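Local coordinates for methanol--corrinoid protein co-methyltransferase (Methanosarcina barkeri, PDB 2I2X) that transfers the methyl group of methanol to the cob(I)amide carried by its partner MtaC, a zinc-dependent step of methanogenesis from methanol, at residues Glu84-Gln89 with Ser162-Gly167. Residues are numbered along the deposited sequence; the frame is centred on the assembly and turned at random.
Sequences ETEHVQ and SVESMG. With K (potassium ion), chain S; ZN (zinc ion), chain Q.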
# COMPACT_ATOMS: atom_id res chain seq x y z
N GLU A 84 13.11 10.24 0.66
CA GLU A 84 12.77 11.53 1.19
C GLU A 84 12.37 11.45 2.66
O GLU A 84 11.36 10.81 3.01
CB GLU A 84 11.69 12.25 0.37
CG GLU A 84 11.28 13.60 1.05
CD GLU A 84 10.13 14.33 0.42
OE1 GLU A 84 9.47 13.79 -0.50
OE2 GLU A 84 9.85 15.46 0.88
N THR A 85 13.13 12.14 3.51
CA THR A 85 12.81 12.27 4.93
C THR A 85 12.16 13.62 5.22
O THR A 85 12.83 14.66 5.18
CB THR A 85 14.07 12.12 5.82
OG1 THR A 85 14.77 10.92 5.45
CG2 THR A 85 13.72 12.05 7.28
N GLU A 86 10.86 13.61 5.50
CA GLU A 86 10.17 14.81 5.95
C GLU A 86 10.32 14.94 7.43
O GLU A 86 9.69 14.21 8.15
CB GLU A 86 8.68 14.75 5.63
CG GLU A 86 8.43 14.73 4.14
CD GLU A 86 6.98 14.75 3.78
OE1 GLU A 86 6.22 13.83 4.18
OE2 GLU A 86 6.57 15.68 3.05
N HIS A 87 11.13 15.89 7.88
CA HIS A 87 11.34 16.13 9.31
C HIS A 87 10.06 16.06 10.13
O HIS A 87 9.09 16.71 9.79
CB HIS A 87 12.03 17.48 9.53
CG HIS A 87 13.49 17.48 9.18
ND1 HIS A 87 14.38 18.39 9.70
CD2 HIS A 87 14.22 16.66 8.38
CE1 HIS A 87 15.59 18.14 9.23
NE2 HIS A 87 15.52 17.10 8.42
N VAL A 88 10.03 15.22 11.16
CA VAL A 88 9.14 15.47 12.30
C VAL A 88 9.63 16.77 12.95
O VAL A 88 10.81 17.12 12.84
CB VAL A 88 9.15 14.33 13.37
CG1 VAL A 88 8.61 13.04 12.79
CG2 VAL A 88 10.53 14.15 13.95
N GLN A 89 8.75 17.48 13.65
CA GLN A 89 9.06 18.86 14.08
C GLN A 89 10.35 18.92 14.89
O GLN A 89 11.16 19.86 14.75
CB GLN A 89 7.89 19.49 14.85
CG GLN A 89 7.50 18.75 16.15
CD GLN A 89 8.43 19.06 17.34
OE1 GLN A 89 9.15 20.09 17.36
NE2 GLN A 89 8.44 18.16 18.33
N SER A 162 14.44 20.80 0.75
CA SER A 162 13.08 21.23 0.47
C SER A 162 12.43 21.66 1.77
O SER A 162 12.97 21.40 2.86
CB SER A 162 12.29 20.05 -0.07
OG SER A 162 12.44 19.88 -1.46
N VAL A 163 11.27 22.31 1.65
CA VAL A 163 10.42 22.62 2.79
C VAL A 163 9.03 22.75 2.22
O VAL A 163 8.88 23.05 1.04
CB VAL A 163 10.80 23.98 3.50
CG1 VAL A 163 10.98 25.10 2.51
CG2 VAL A 163 9.73 24.39 4.53
N GLU A 164 8.02 22.51 3.04
CA GLU A 164 6.66 22.88 2.69
C GLU A 164 6.32 24.15 3.47
O GLU A 164 5.90 24.08 4.62
CB GLU A 164 5.69 21.79 3.11
CG GLU A 164 6.27 20.43 2.98
CD GLU A 164 5.26 19.40 2.54
OE1 GLU A 164 4.06 19.71 2.46
OE2 GLU A 164 5.65 18.25 2.29
N SER A 165 6.54 25.31 2.86
CA SER A 165 6.48 26.56 3.63
C SER A 165 5.07 27.15 3.83
O SER A 165 4.17 26.85 3.06
CB SER A 165 7.48 27.59 3.12
OG SER A 165 7.28 27.93 1.77
N MET A 166 4.91 27.96 4.87
CA MET A 166 3.61 28.36 5.37
C MET A 166 3.18 29.81 5.02
O MET A 166 2.13 30.29 5.47
CB MET A 166 3.58 28.20 6.89
CG MET A 166 3.78 26.80 7.45
SD MET A 166 3.85 26.86 9.30
CE MET A 166 5.22 27.98 9.64
N GLY A 167 3.97 30.51 4.21
CA GLY A 167 3.58 31.87 3.81
C GLY A 167 2.13 31.97 3.33
O GLY A 167 1.73 31.28 2.40
K K S . 4.32 16.32 2.91
ZN ZN Q . 2.83 18.30 1.46
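Glu-86 and Glu-164 meet through a potassium ion, their side chains crossing at about a right angle. OE2 of Glu-86 binds the metal at 2.3 Å and OE2 of Glu-164 at 2.4 Å, which brings these two oxygens within 2.8 Å of each other; the shared cation probably offsets their repulsion. OE1 of Glu-86 stays 3.4 Å from the potassium, so that carboxylate grips it mainly through one oxygen. Glu-164 instead bridges two metals: its OE1 binds zinc at 2.1 Å, and a bend at chi2 (-144°) helps set the carboxylate beside the pair of metals, one oxygen to each. Cys-220 and Cys-269 also bind the zinc, and Glu-313 the potassium. Lys-267 hydrogen-bonds to OE2 of Glu-86 and probably helps balance the negative charge. This tight part is confined to the two carboxylates. Behind them the backbones stand well apart, CA of Glu-86 lying 8.4 Å from CA of Val-163, and beyond Glu-86 the chain runs off to an exposed Gln-89. The site lies at the C-terminal ends of parallel strands 80-86 and 160-163, where TIM barrels carry their active sites; strand 119-126 runs between the two, and helices 143-155 and 181-210 pack against Val-163.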